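Local coordinates for Rev protein (Borrelia burgdorferi, PDB 5EQZ) that is of unknown function but belongs to the plasmid-encoded REV family of Borrelia, folds mainly into helices, and is probably a lipoprotein, at residues Thr90-Asp95 with Asn122-Ser127; Asp22-Val27 with Gln65-Asp70. All blocks are in the same frame, centred on the assembly; numbering follows the deposited sequence.

How the interactions relate
The two contacts sit at different levels of an elongated, all-helical single chain, their centres 34 Å apart and their nearest atoms about 20 Å apart. Helix 55-88 connects them. Interaction 2 (22-27 with 65-70) packs the C-terminal end of helix 10-24 onto it, about 10 Å from the centre of the chain. Interaction 1 (90-95 with 122-127) lies about 25 Å from that centre, where the loop leaving helix 55-88 meets the start of helix 122-142. Along the chain interaction 2 is complete before interaction 1 begins. Interaction 2 thus ties the N-terminal helix to the long one, and interaction 1 brings the C-terminal helix to the loop that follows it.

Interaction 1 of 2, residues Thr90-Asp95 with Asn122-Ser127; sequences TDKDQD and NGDKMS
Asp93 and Gly123 bring their backbones close, with the two CA atoms 4.2 Å apart, and this is the tight part of the contact. Gly123 has no side chain, and its CA lies 3.2 Å from Lys92 O in a CA-H...O contact bent to 142° at the hydrogen. Beside it, Gly123 N donates to Asp93 OD2 over 2.7 Å. The bond is nearly straight at 165°, although the amide sits above the carboxylate plane and not in it. Asn122 N is also near OD2, but its angle is too poor for a bond.

Lys92 and Asp93 are the two central residues of a type I turn from Asp91 to Gln94, which links helix 55-88 to helix 95-107 with Gln94 as N-cap of the latter. The turn therefore presents a carboxylate to the first turn of helix 122-142, where the helix end would probably stabilise its negative charge.

Lys92 meets Ser127 through CD and CE, its chain staying extended to CE. Its CE lies 3.1 Å from Ser127 OG, and CD packs on Ser127 CB. The bend at chi4 (54°) then sets NZ, which hydrogen-bonds to Glu87 O in helix 55-88.

The solvent side, at exposed Asp124, is looser, because its charged atoms stay apart from those opposite. Asp124 OD1 is 4.7 Å from Lys92 NZ, so the opposite charges make no salt bridge, and Asp124 OD2 lies 4.4 Å from Asp93 OD1, a pairing of like charges likely to be mildly unfavourable. The two side chains of Asp124 and Lys92 cross at about a right angle, with one close approach, Asp124 OD1 to Lys92 CD at 3.4 Å.

Interaction 2 of 2, residues Asp22-Val27 with Gln65-Asp70; sequences DVLALV and QNSFQD
Val23 points its side chain at Phe68 where the end of helix 10-24 and the loop after it pack against the middle of helix 55-88, an apolar contact inside the all-helical fold. The Val23 rotamer decides which methyl does the touching: CG1 is anti to the backbone N (chi1 164°) and projects onto the other helix, coming 3.6 Å from Phe68 CA. It thus rests on main chain rather than on the ring, with Phe68 CB slightly farther away.

Phe68 also has its CG anti to the backbone N (chi1 178°). Leu26, three residues on from Val23 and with its N bonded to Val23 O, meets the Phe68 ring with a single methyl, CD1, which lies 4.1 Å from Phe68 CD1 and almost as near to CE1. Its approach is oblique, as is that of Val23 CG2. Helix 32-48 adds to this buried patch, Lys39 and Ile42 touching Phe68 and Tyr38 touching Leu26.

From helix 55-88, Lys71 NZ hydrogen-bonds to both Leu24 O and Leu26 O, so the chain leaving helix 10-24 is also fastened by polar bonds next to the apolar contact.

Leu24 works at the more exposed margin. Its CD2 branch meets CB and OG of Ser67, whose hydroxyl is weakly hydrogen-bonded to Asn63 O; Leu24 CD2 ends 3.8 Å from Ser67 OG.

Interaction 1 of 2, residues Thr90-Asp95 with Asn122-Ser127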
ATOM      1  N   THR A  90      16.979  -3.144  19.071  1.00 49.80           N
ATOM      2  CA  THR A  90      18.040  -3.939  19.710  1.00 57.17           C
ATOM      3  C   THR A  90      17.542  -4.773  20.889  1.00 58.80           C
ATOM      4  O   THR A  90      17.605  -6.006  20.859  1.00 61.89           O
ATOM      5  CB  THR A  90      19.171  -3.007  20.139  1.00 61.12           C
ATOM      6  OG1 THR A  90      18.608  -1.779  20.620  1.00 59.67           O
ATOM      7  CG2 THR A  90      20.068  -2.717  18.965  1.00 62.94           C
ATOM      8  N   ASP A  91      17.086  -4.111  21.949  1.00 55.79           N
ATOM      9  CA  ASP A  91      16.590  -4.813  23.134  1.00 52.31           C
ATOM     10  C   ASP A  91      15.094  -5.071  22.956  1.00 46.93           C
ATOM     11  O   ASP A  91      14.242  -4.455  23.588  1.00 46.35           O
ATOM     12  CB  ASP A  91      16.881  -4.006  24.390  1.00 52.02           C
ATOM     13  CG  ASP A  91      18.368  -3.788  24.618  1.00 55.85           C
ATOM     14  OD1 ASP A  91      19.148  -4.755  24.472  1.00 57.07           O
ATOM     15  OD2 ASP A  91      18.755  -2.643  24.940  1.00 56.18           O
ATOM     16  N   LYS A  92      14.792  -6.013  22.059  1.00 44.45           N
ATOM     17  CA  LYS A  92      13.427  -6.164  21.561  1.00 39.76           C
ATOM     18  C   LYS A  92      12.453  -6.631  22.635  1.00 36.86           C
ATOM     19  O   LYS A  92      11.241  -6.465  22.461  1.00 37.65           O
ATOM     20  CB  LYS A  92      13.392  -7.141  20.383  1.00 40.04           C
ATOM     21  CG  LYS A  92      14.055  -6.631  19.108  1.00 42.54           C
ATOM     22  CD  LYS A  92      13.808  -7.600  17.961  1.00 42.44           C
ATOM     23  CE  LYS A  92      14.178  -7.016  16.593  1.00 41.27           C
ATOM     24  NZ  LYS A  92      15.563  -6.488  16.530  1.00 46.69           N
ATOM     25  N   ASP A  93      12.931  -7.202  23.740  1.00 39.95           N
ATOM     26  CA  ASP A  93      11.981  -7.642  24.748  1.00 38.15           C
ATOM     27  C   ASP A  93      11.620  -6.553  25.745  1.00 37.22           C
ATOM     28  O   ASP A  93      10.731  -6.768  26.569  1.00 37.81           O
ATOM     29  CB  ASP A  93      12.495  -8.880  25.479  1.00 45.09           C
ATOM     30  CG  ASP A  93      12.711 -10.045  24.546  1.00 52.72           C
ATOM     31  OD1 ASP A  93      13.882 -10.348  24.244  1.00 59.47           O
ATOM     32  OD2 ASP A  93      11.705 -10.618  24.074  1.00 51.44           O
ATOM     33  N   GLN A  94      12.257  -5.387  25.680  1.00 37.47           N
ATOM     34  CA  GLN A  94      11.834  -4.281  26.526  1.00 38.97           C
ATOM     35  C   GLN A  94      10.424  -3.834  26.150  1.00 34.43           C
ATOM     36  O   GLN A  94      10.039  -3.848  24.973  1.00 31.04           O
ATOM     37  CB  GLN A  94      12.789  -3.094  26.401  1.00 43.74           C
ATOM     38  CG  GLN A  94      14.238  -3.399  26.777  1.00 51.81           C
ATOM     39  CD  GLN A  94      14.381  -3.913  28.204  1.00 61.09           C
ATOM     40  OE1 GLN A  94      14.151  -3.178  29.156  1.00 66.88           O
ATOM     41  NE2 GLN A  94      14.773  -5.173  28.356  1.00 64.05           N
ATOM     42  N   ASP A  95       9.661  -3.422  27.167  1.00 28.47           N
ATOM     43  CA  ASP A  95       8.320  -2.878  26.939  1.00 29.61           C
ATOM     44  C   ASP A  95       8.325  -1.847  25.821  1.00 28.22           C
ATOM     45  O   ASP A  95       7.482  -1.895  24.912  1.00 23.92           O
ATOM     46  CB  ASP A  95       7.767  -2.241  28.219  1.00 33.86           C
ATOM     47  CG  ASP A  95       7.223  -3.260  29.214  1.00 40.85           C
ATOM     48  OD1 ASP A  95       7.332  -4.478  28.955  1.00 43.31           O
ATOM     49  OD2 ASP A  95       6.688  -2.826  30.266  1.00 41.35           O
ATOM     50  N   ASN A 122       9.566 -12.688  23.597  1.00 44.86           N
ATOM     51  CA  ASN A 122       8.351 -12.132  23.018  1.00 42.73           C
ATOM     52  C   ASN A 122       8.664 -11.012  22.032  1.00 38.61           C
ATOM     53  O   ASN A 122       7.894 -10.779  21.090  1.00 36.09           O
ATOM     54  CB  ASN A 122       7.420 -11.632  24.125  1.00 35.77           C
ATOM     55  CG  ASN A 122       6.428 -12.695  24.570  1.00 38.30           C
ATOM     56  OD1 ASN A 122       6.463 -13.830  24.089  1.00 41.35           O
ATOM     57  ND2 ASN A 122       5.550 -12.340  25.501  1.00 36.13           N
ATOM     58  N   GLY A 123       9.783 -10.310  22.222  1.00 37.62           N
ATOM     59  CA  GLY A 123      10.116  -9.224  21.313  1.00 35.26           C
ATOM     60  C   GLY A 123      10.602  -9.727  19.966  1.00 38.46           C
ATOM     61  O   GLY A 123      10.098  -9.305  18.917  1.00 33.56           O
ATOM     62  N   ASP A 124      11.604 -10.623  19.977  1.00 41.64           N
ATOM     63  CA  ASP A 124      12.075 -11.233  18.737  1.00 48.81           C
ATOM     64  C   ASP A 124      10.951 -11.960  18.022  1.00 47.39           C
ATOM     65  O   ASP A 124      10.971 -12.072  16.796  1.00 49.19           O
ATOM     66  CB  ASP A 124      13.219 -12.213  19.004  1.00 57.36           C
ATOM     67  CG  ASP A 124      14.561 -11.524  19.199  1.00 64.55           C
ATOM     68  OD1 ASP A 124      14.989 -10.771  18.298  1.00 67.05           O
ATOM     69  OD2 ASP A 124      15.202 -11.759  20.244  1.00 69.35           O
ATOM     70  N   LYS A 125       9.975 -12.473  18.770  1.00 44.89           N
ATOM     71  CA  LYS A 125       8.850 -13.151  18.144  1.00 40.95           C
ATOM     72  C   LYS A 125       7.897 -12.154  17.490  1.00 38.58           C
ATOM     73  O   LYS A 125       7.416 -12.390  16.374  1.00 40.81           O
ATOM     74  CB  LYS A 125       8.131 -14.004  19.179  1.00 43.18           C
ATOM     75  CG  LYS A 125       6.686 -14.288  18.889  1.00 41.55           C
ATOM     76  CD  LYS A 125       6.176 -15.349  19.859  1.00 55.89           C
ATOM     77  CE  LYS A 125       4.897 -15.985  19.362  1.00 57.10           C
ATOM     78  NZ  LYS A 125       5.181 -17.155  18.490  1.00 61.75           N
ATOM     79  N   MET A 126       7.598 -11.046  18.172  1.00 33.48           N
ATOM     80  CA  MET A 126       6.841  -9.979  17.526  1.00 32.33           C
ATOM     81  C   MET A 126       7.574  -9.449  16.299  1.00 30.79           C
ATOM     82  O   MET A 126       6.963  -9.224  15.249  1.00 31.54           O
ATOM     83  CB  MET A 126       6.570  -8.834  18.497  1.00 28.69           C
ATOM     84  CG  MET A 126       5.506  -9.094  19.536  1.00 26.27           C
ATOM     85  SD  MET A 126       5.517  -7.647  20.615  1.00 23.24           S
ATOM     86  CE  MET A 126       4.629  -6.493  19.602  1.00 26.22           C
ATOM     87  N   SER A 127       8.884  -9.234  16.419  1.00 31.54           N
ATOM     88  CA  SER A 127       9.674  -8.777  15.283  1.00 34.98           C
ATOM     89  C   SER A 127       9.520  -9.724  14.095  1.00 38.46           C
ATOM     90  O   SER A 127       9.202  -9.293  12.974  1.00 38.46           O
ATOM     91  CB  SER A 127      11.138  -8.659  15.696  1.00 40.82           C
ATOM     92  OG  SER A 127      11.860  -7.903  14.749  1.00 46.50           O
TER

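Interaction 2 of 2, residues Asp22-Val27 with Gln65-Asp70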
ATOM      1  N   ASP A  22     -10.647   7.544  -5.718  1.00 16.98           N
ATOM      2  CA  ASP A  22     -10.313   6.417  -4.845  1.00 15.64           C
ATOM      3  C   ASP A  22      -8.802   6.242  -4.733  1.00 21.48           C
ATOM      4  O   ASP A  22      -8.283   6.012  -3.633  1.00 19.97           O
ATOM      5  CB  ASP A  22     -10.957   5.128  -5.364  1.00 18.25           C
ATOM      6  CG  ASP A  22     -12.453   5.060  -5.112  1.00 23.06           C
ATOM      7  OD1 ASP A  22     -12.941   5.645  -4.130  1.00 27.43           O
ATOM      8  OD2 ASP A  22     -13.138   4.368  -5.891  1.00 26.20           O
ATOM      9  N   VAL A  23      -8.080   6.347  -5.860  1.00 20.80           N
ATOM     10  CA  VAL A  23      -6.624   6.205  -5.856  1.00 22.95           C
ATOM     11  C   VAL A  23      -5.979   7.304  -5.022  1.00 21.96           C
ATOM     12  O   VAL A  23      -5.030   7.054  -4.261  1.00 21.67           O
ATOM     13  CB  VAL A  23      -6.090   6.197  -7.301  1.00 22.69           C
ATOM     14  CG1 VAL A  23      -4.575   6.454  -7.354  1.00 24.15           C
ATOM     15  CG2 VAL A  23      -6.440   4.882  -7.971  1.00 21.89           C
ATOM     16  N   LEU A  24      -6.502   8.527  -5.112  1.00 19.39           N
ATOM     17  CA  LEU A  24      -5.931   9.631  -4.349  1.00 22.25           C
ATOM     18  C   LEU A  24      -6.139   9.471  -2.846  1.00 20.97           C
ATOM     19  O   LEU A  24      -5.429  10.122  -2.073  1.00 23.68           O
ATOM     20  CB  LEU A  24      -6.532  10.963  -4.815  1.00 23.81           C
ATOM     21  CG  LEU A  24      -6.138  11.411  -6.225  1.00 25.87           C
ATOM     22  CD1 LEU A  24      -6.869  12.704  -6.578  1.00 27.68           C
ATOM     23  CD2 LEU A  24      -4.624  11.575  -6.359  1.00 25.79           C
ATOM     24  N   ALA A  25      -7.080   8.629  -2.422  1.00 20.78           N
ATOM     25  CA  ALA A  25      -7.326   8.358  -1.002  1.00 19.27           C
ATOM     26  C   ALA A  25      -6.477   7.220  -0.447  1.00 22.46           C
ATOM     27  O   ALA A  25      -6.535   6.961   0.771  1.00 23.22           O
ATOM     28  CB  ALA A  25      -8.803   8.029  -0.767  1.00 20.80           C
ATOM     29  N   LEU A  26      -5.715   6.537  -1.297  1.00 20.42           N
ATOM     30  CA  LEU A  26      -4.765   5.535  -0.829  1.00 20.17           C
ATOM     31  C   LEU A  26      -3.768   6.181   0.126  1.00 22.08           C
ATOM     32  O   LEU A  26      -3.297   7.303  -0.101  1.00 21.51           O
ATOM     33  CB  LEU A  26      -4.026   4.916  -2.018  1.00 22.26           C
ATOM     34  CG  LEU A  26      -4.783   3.914  -2.890  1.00 23.24           C
ATOM     35  CD1 LEU A  26      -4.005   3.635  -4.189  1.00 22.34           C
ATOM     36  CD2 LEU A  26      -5.080   2.627  -2.147  1.00 23.42           C
ATOM     37  N   VAL A  27      -3.444   5.473   1.211  1.00 21.83           N
ATOM     38  CA  VAL A  27      -2.441   5.917   2.161  1.00 21.36           C
ATOM     39  C   VAL A  27      -1.555   4.730   2.509  1.00 22.06           C
ATOM     40  O   VAL A  27      -1.775   3.607   2.050  1.00 22.27           O
ATOM     41  CB  VAL A  27      -3.077   6.536   3.422  1.00 26.29           C
ATOM     42  CG1 VAL A  27      -3.665   7.901   3.080  1.00 26.24           C
ATOM     43  CG2 VAL A  27      -4.168   5.623   3.979  1.00 25.68           C
ATOM     44  N   GLN A  65      -2.869   6.765 -13.992  1.00 18.95           N
ATOM     45  CA  GLN A  65      -1.744   5.854 -13.789  1.00 19.31           C
ATOM     46  C   GLN A  65      -0.624   6.519 -12.994  1.00 23.66           C
ATOM     47  O   GLN A  65      -0.055   5.897 -12.085  1.00 24.71           O
ATOM     48  CB  GLN A  65      -1.211   5.334 -15.124  1.00 26.19           C
ATOM     49  CG  GLN A  65      -2.273   4.729 -16.035  1.00 30.41           C
ATOM     50  CD  GLN A  65      -1.847   4.740 -17.499  1.00 38.78           C
ATOM     51  OE1 GLN A  65      -0.853   4.125 -17.856  1.00 40.85           O
ATOM     52  NE2 GLN A  65      -2.590   5.440 -18.342  1.00 43.57           N
ATOM     53  N   ASN A  66      -0.293   7.778 -13.309  1.00 21.33           N
ATOM     54  CA  ASN A  66       0.791   8.450 -12.594  1.00 25.80           C
ATOM     55  C   ASN A  66       0.497   8.528 -11.099  1.00 24.78           C
ATOM     56  O   ASN A  66       1.376   8.258 -10.263  1.00 25.89           O
ATOM     57  CB  ASN A  66       1.026   9.849 -13.154  1.00 30.09           C
ATOM     58  CG  ASN A  66       1.652   9.829 -14.537  1.00 32.17           C
ATOM     59  OD1 ASN A  66       2.218   8.825 -14.965  1.00 32.96           O
ATOM     60  ND2 ASN A  66       1.563  10.954 -15.236  1.00 33.90           N
ATOM     61  N   SER A  67      -0.735   8.905 -10.743  1.00 20.37           N
ATOM     62  CA  SER A  67      -1.083   9.021  -9.324  1.00 22.39           C
ATOM     63  C   SER A  67      -1.016   7.672  -8.631  1.00 23.22           C
ATOM     64  O   SER A  67      -0.548   7.579  -7.487  1.00 25.09           O
ATOM     65  CB  SER A  67      -2.480   9.622  -9.165  1.00 23.73           C
ATOM     66  OG  SER A  67      -2.462  11.006  -9.487  1.00 29.89           O
ATOM     67  N   PHE A  68      -1.468   6.613  -9.299  1.00 22.47           N
ATOM     68  CA  PHE A  68      -1.391   5.295  -8.677  1.00 21.98           C
ATOM     69  C   PHE A  68       0.056   4.886  -8.445  1.00 24.89           C
ATOM     70  O   PHE A  68       0.409   4.395  -7.368  1.00 24.28           O
ATOM     71  CB  PHE A  68      -2.085   4.238  -9.524  1.00 21.34           C
ATOM     72  CG  PHE A  68      -1.971   2.862  -8.933  1.00 22.56           C
ATOM     73  CD1 PHE A  68      -2.827   2.474  -7.912  1.00 21.89           C
ATOM     74  CD2 PHE A  68      -0.988   1.985  -9.353  1.00 24.73           C
ATOM     75  CE1 PHE A  68      -2.708   1.215  -7.327  1.00 22.73           C
ATOM     76  CE2 PHE A  68      -0.859   0.724  -8.765  1.00 26.20           C
ATOM     77  CZ  PHE A  68      -1.730   0.342  -7.758  1.00 21.43           C
ATOM     78  N   GLN A  69       0.911   5.057  -9.453  1.00 24.30           N
ATOM     79  CA  GLN A  69       2.308   4.685  -9.269  1.00 28.12           C
ATOM     80  C   GLN A  69       2.948   5.472  -8.132  1.00 27.47           C
ATOM     81  O   GLN A  69       3.805   4.943  -7.410  1.00 24.59           O
ATOM     82  CB  GLN A  69       3.072   4.876 -10.580  1.00 30.43           C
ATOM     83  CG  GLN A  69       2.747   3.811 -11.636  1.00 36.66           C
ATOM     84  CD  GLN A  69       3.059   2.380 -11.174  1.00 41.62           C
ATOM     85  OE1 GLN A  69       4.086   2.122 -10.535  1.00 43.11           O
ATOM     86  NE2 GLN A  69       2.164   1.448 -11.501  1.00 39.98           N
ATOM     87  N   ASP A  70       2.532   6.721  -7.925  1.00 26.86           N
ATOM     88  CA  ASP A  70       3.112   7.492  -6.830  1.00 29.70           C
ATOM     89  C   ASP A  70       2.597   7.012  -5.478  1.00 24.84           C
ATOM     90  O   ASP A  70       3.355   6.974  -4.497  1.00 25.07           O
ATOM     91  CB  ASP A  70       2.820   8.972  -7.018  1.00 33.73           C
ATOM     92  CG  ASP A  70       3.549   9.559  -8.211  1.00 37.80           C
ATOM     93  OD1 ASP A  70       4.570   8.985  -8.666  1.00 40.78           O
ATOM     94  OD2 ASP A  70       3.098  10.607  -8.693  1.00 42.71           O
TER